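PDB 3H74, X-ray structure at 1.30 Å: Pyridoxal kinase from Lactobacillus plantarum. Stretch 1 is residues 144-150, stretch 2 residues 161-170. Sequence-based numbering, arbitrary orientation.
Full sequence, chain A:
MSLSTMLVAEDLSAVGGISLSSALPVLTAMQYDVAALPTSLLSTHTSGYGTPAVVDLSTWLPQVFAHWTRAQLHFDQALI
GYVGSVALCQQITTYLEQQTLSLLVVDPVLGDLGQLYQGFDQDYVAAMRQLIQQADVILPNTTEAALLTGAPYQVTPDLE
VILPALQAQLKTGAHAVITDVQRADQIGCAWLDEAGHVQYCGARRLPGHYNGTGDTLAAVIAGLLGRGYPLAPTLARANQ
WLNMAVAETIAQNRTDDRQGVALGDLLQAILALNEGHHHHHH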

ATOM      1  N   GLU A 144       7.985   4.973  -8.216  1.00  8.16           N
ATOM      2  CA  GLU A 144       7.746   5.811  -7.051  1.00  7.96           C
ATOM      3  C   GLU A 144       9.025   6.092  -6.268  1.00  8.40           C
ATOM      4  O   GLU A 144       9.204   7.186  -5.747  1.00  8.23           O
ATOM      5  N   ALA A 145       9.918   5.111  -6.196  1.00  8.63           N
ATOM      6  CA  ALA A 145      11.202   5.309  -5.516  1.00  9.46           C
ATOM      7  C   ALA A 145      11.981   6.469  -6.141  1.00  9.66           C
ATOM      8  O   ALA A 145      12.493   7.344  -5.436  1.00 10.26           O
ATOM      9  N   ALA A 146      12.055   6.462  -7.468  1.00  9.47           N
ATOM     10  CA  ALA A 146      12.738   7.512  -8.224  1.00  9.70           C
ATOM     11  C   ALA A 146      12.036   8.862  -8.088  1.00  9.63           C
ATOM     12  O   ALA A 146      12.688   9.894  -7.883  1.00  9.53           O
ATOM     13  N   LEU A 147      10.708   8.875  -8.197  1.00  8.98           N
ATOM     14  CA  LEU A 147       9.960  10.119  -8.023  1.00  8.70           C
ATOM     15  C   LEU A 147      10.222  10.737  -6.650  1.00  8.58           C
ATOM     16  O   LEU A 147      10.437  11.945  -6.532  1.00  8.72           O
ATOM     17  N   LEU A 148      10.228   9.909  -5.611  1.00  8.50           N
ATOM     18  CA  LEU A 148      10.394  10.411  -4.247  1.00  9.07           C
ATOM     19  C   LEU A 148      11.791  10.966  -3.983  1.00  9.97           C
ATOM     20  O   LEU A 148      11.935  11.958  -3.264  1.00 10.19           O
ATOM     21  N   THR A 149      12.812  10.346  -4.562  1.00 10.92           N
ATOM     22  CA  THR A 149      14.187  10.844  -4.398  1.00 12.05           C
ATOM     23  C   THR A 149      14.571  11.933  -5.406  1.00 12.53           C
ATOM     24  O   THR A 149      15.572  12.631  -5.204  1.00 13.37           O
ATOM     25  N   GLY A 150      13.805  12.074  -6.485  1.00 12.81           N
ATOM     26  CA  GLY A 150      14.129  13.028  -7.557  1.00 14.00           C
ATOM     27  C   GLY A 150      14.995  12.474  -8.681  1.00 14.53           C
ATOM     28  O   GLY A 150      15.259  13.166  -9.679  1.00 16.00           O
ATOM     29  N   VAL A 161      22.279   2.845  -4.001  1.00 13.68           N
ATOM     30  CA  VAL A 161      22.172   4.303  -4.063  1.00 13.29           C
ATOM     31  C   VAL A 161      20.749   4.787  -3.725  1.00 12.66           C
ATOM     32  O   VAL A 161      20.575   5.690  -2.900  1.00 12.64           O
ATOM     33  N   ILE A 162      19.743   4.177  -4.349  1.00 12.26           N
ATOM     34  CA  ILE A 162      18.358   4.643  -4.195  1.00 12.05           C
ATOM     35  C   ILE A 162      17.750   4.350  -2.817  1.00 11.74           C
ATOM     36  O   ILE A 162      17.052   5.198  -2.256  1.00 12.10           O
ATOM     37  N   LEU A 163      18.048   3.184  -2.247  1.00 11.01           N
ATOM     38  CA  LEU A 163      17.503   2.865  -0.928  1.00 10.90           C
ATOM     39  C   LEU A 163      18.010   3.813   0.183  1.00 10.72           C
ATOM     40  O   LEU A 163      17.201   4.358   0.923  1.00 10.44           O
ATOM     41  N   PRO A 164      19.345   4.035   0.301  1.00 11.09           N
ATOM     42  CA  PRO A 164      19.788   5.030   1.288  1.00 11.55           C
ATOM     43  C   PRO A 164      19.203   6.435   1.071  1.00 11.48           C
ATOM     44  O   PRO A 164      18.864   7.113   2.047  1.00 11.35           O
ATOM     45  N   ALA A 165      19.078   6.857  -0.186  1.00 12.67           N
ATOM     46  CA  ALA A 165      18.510   8.174  -0.489  1.00 13.29           C
ATOM     47  C   ALA A 165      17.044   8.263  -0.047  1.00 13.34           C
ATOM     48  O   ALA A 165      16.640   9.246   0.575  1.00 13.94           O
ATOM     49  N   LEU A 166      16.276   7.217  -0.347  1.00 13.00           N
ATOM     50  CA  LEU A 166      14.879   7.116   0.077  1.00 13.09           C
ATOM     51  C   LEU A 166      14.754   7.131   1.595  1.00 12.19           C
ATOM     52  O   LEU A 166      13.938   7.858   2.151  1.00 10.92           O
ATOM     53  N   GLN A 167      15.566   6.327   2.271  1.00 12.71           N
ATOM     54  CA  GLN A 167      15.356   6.125   3.701  1.00 14.56           C
ATOM     55  C   GLN A 167      15.718   7.344   4.547  1.00 15.71           C
ATOM     56  O   GLN A 167      15.163   7.535   5.627  1.00 16.14           O
ATOM     57  N   ALA A 168      16.620   8.179   4.046  1.00 16.66           N
ATOM     58  CA  ALA A 168      17.001   9.387   4.777  1.00 17.37           C
ATOM     59  C   ALA A 168      15.874  10.428   4.808  1.00 18.00           C
ATOM     60  O   ALA A 168      15.900  11.342   5.632  1.00 18.31           O
ATOM     61  N   GLN A 169      14.887  10.266   3.920  1.00 18.31           N
ATOM     62  CA  GLN A 169      13.656  11.072   3.893  1.00 18.89           C
ATOM     63  C   GLN A 169      12.593  10.534   4.828  1.00 18.52           C
ATOM     64  O   GLN A 169      11.426  10.948   4.771  1.00 19.07           O
ATOM     65  N   LEU A 170      12.978   9.553   5.623  1.00 17.48           N
ATOM     66  CA  LEU A 170      12.087   8.964   6.589  1.00 16.88           C
ATOM     67  C   LEU A 170      12.649   9.263   7.968  1.00 17.20           C
ATOM     68  O   LEU A 170      13.843   9.584   8.106  1.00 17.43           O
TER

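Two helices cross here at 54°, their axes 9.5 Å apart at closest approach, and at the two alanines of stretch 1, larger aliphatic side chains of stretch 2 settle against its backbone. Glu144 takes no part: its CA-to-CB bond points sideways, and the chain, with chi1 m, leads away to partners elsewhere in the structure.

Ala145 is the first residue to face the partner helix. Its CB lies 3.7 Å from Ile162 CD1 and also 3.7 Å from Leu166 CD1, so one methyl meets two residues a helical turn apart. Leu166 (m, t) also reaches the backbone, with its CD2 3.5 Å from Ala145 O. Ala146 points its CB away, yet Ile162, extended as t, t, brings CD1 within 3.7 Å of Ala146 N. Leu147 (m, t) also points away and makes no contact.

Leu148 (m, t) points toward stretch 2 and sets its CB 3.9 Å from Leu166 CD2. Its carbonyl supplies the direct polar link: Gln169 NE2 donates to Leu148 O at 2.7 Å, nearly straight at 177°. With chi1 m and chi2 t, Gln169 reaches this acceptor near the C-terminal end of the first helix, where a backbone carbonyl can accept a side-chain donor.

Thr149 has the largest area covered by the other stretch. Its p rotamer lets OG1 donate to Ala145 O, 3.2 Å away within its own helix, while CG2 packs 3.9 Å from Ala165 CB and 3.7 Å from Leu166 CD2. A water extends the polar edge, donating to Thr149 O at 3.2 Å and weakly accepting from Gln169 NE2 at 3.1 Å. Gly150 then leaves the helix with positive phi, a backbone setting that by itself calls for glycine.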

ATOM      1  CB  GLU A 144       6.677   5.173  -6.174  1.00  7.58           C
ATOM      2  CG  GLU A 144       5.317   5.240  -6.853  1.00  7.43           C
ATOM      3  CD  GLU A 144       4.345   4.142  -6.462  1.00  7.58           C
ATOM      4  OE1 GLU A 144       4.721   3.197  -5.730  1.00  6.99           O
ATOM      5  OE2 GLU A 144       3.188   4.246  -6.926  1.00  7.11           O
ATOM      6  CB  ALA A 145      12.020   4.040  -5.555  1.00 10.33           C
ATOM      7  CB  ALA A 146      12.872   7.117  -9.685  1.00 10.48           C
ATOM      8  CB  LEU A 147       8.463   9.903  -8.234  1.00  8.69           C
ATOM      9  CG  LEU A 147       8.034   9.720  -9.685  1.00  9.52           C
ATOM     10  CD1 LEU A 147       6.653   9.085  -9.693  1.00  9.27           C
ATOM     11  CD2 LEU A 147       8.040  11.031 -10.474  1.00 10.33           C
ATOM     12  CB  LEU A 148      10.042   9.342  -3.212  1.00  8.76           C
ATOM     13  CG  LEU A 148       8.562   8.968  -3.135  1.00  8.63           C
ATOM     14  CD1 LEU A 148       8.400   7.719  -2.283  1.00  7.96           C
ATOM     15  CD2 LEU A 148       7.727  10.105  -2.582  1.00  9.06           C
ATOM     16  CB  THR A 149      15.232   9.724  -4.500  1.00 12.12           C
ATOM     17  OG1 THR A 149      15.173   9.144  -5.804  1.00 12.96           O
ATOM     18  CG2 THR A 149      15.014   8.656  -3.435  1.00 13.37           C
ATOM     19  CB  VAL A 161      22.647   4.863  -5.437  1.00 13.38           C
ATOM     20  CG1 VAL A 161      22.399   6.358  -5.538  1.00 13.97           C
ATOM     21  CG2 VAL A 161      24.128   4.564  -5.661  1.00 13.33           C
ATOM     22  CB  ILE A 162      17.446   4.190  -5.384  1.00 12.16           C
ATOM     23  CG1 ILE A 162      16.110   4.945  -5.376  1.00 12.30           C
ATOM     24  CG2 ILE A 162      17.243   2.674  -5.414  1.00 11.45           C
ATOM     25  CD1 ILE A 162      15.434   5.014  -6.743  1.00 13.07           C
ATOM     26  CB  LEU A 163      17.684   1.386  -0.564  1.00 10.92           C
ATOM     27  CG  LEU A 163      16.875   0.351  -1.361  1.00 11.62           C
ATOM     28  CD1 LEU A 163      17.331  -1.060  -1.034  1.00 12.16           C
ATOM     29  CD2 LEU A 163      15.383   0.496  -1.106  1.00 13.66           C
ATOM     30  CB  PRO A 164      21.312   5.041   1.114  1.00 11.76           C
ATOM     31  CG  PRO A 164      21.631   3.706   0.583  1.00 12.20           C
ATOM     32  CD  PRO A 164      20.496   3.382  -0.350  1.00 10.94           C
ATOM     33  CB  ALA A 165      18.642   8.485  -1.958  1.00 13.80           C
ATOM     34  CB  LEU A 166      14.250   5.816  -0.440  1.00 13.58           C
ATOM     35  CG  LEU A 166      13.646   5.617  -1.835  1.00 14.94           C
ATOM     36  CD1 LEU A 166      13.294   4.150  -2.068  1.00 16.53           C
ATOM     37  CD2 LEU A 166      12.411   6.493  -2.007  1.00 14.90           C
ATOM     38  CB  GLN A 167      16.073   4.870   4.182  1.00 15.04           C
ATOM     39  CG  GLN A 167      15.560   4.308   5.499  1.00 14.53           C
ATOM     40  CD  GLN A 167      15.859   2.859   5.592  1.00 16.39           C
ATOM     41  OE1 GLN A 167      15.280   2.055   4.861  1.00 11.99           O
ATOM     42  NE2 GLN A 167      16.781   2.501   6.480  1.00 17.23           N
ATOM     43  CB  ALA A 168      18.279   9.973   4.212  1.00 17.41           C
ATOM     44  CB  GLN A 169      13.019  10.993   2.529  1.00 19.26           C
ATOM     45  CG  GLN A 169      13.677  11.748   1.431  1.00 20.23           C
ATOM     46  CD  GLN A 169      12.782  11.782   0.217  1.00 21.38           C
ATOM     47  OE1 GLN A 169      11.552  11.738   0.340  1.00 22.28           O
ATOM     48  NE2 GLN A 169      13.381  11.848  -0.959  1.00 21.89           N
ATOM     49  CB  LEU A 170      11.974   7.454   6.343  1.00 16.35           C
ATOM     50  CG  LEU A 170      11.526   6.977   4.945  1.00 14.47           C
ATOM     51  CD1 LEU A 170      11.514   5.452   4.865  1.00 14.11           C
ATOM     52  CD2 LEU A 170      10.153   7.540   4.528  1.00 13.96           C
TER
HETATM   53  O   HOH W   1      15.712  13.448  -2.144  1.00 24.71           O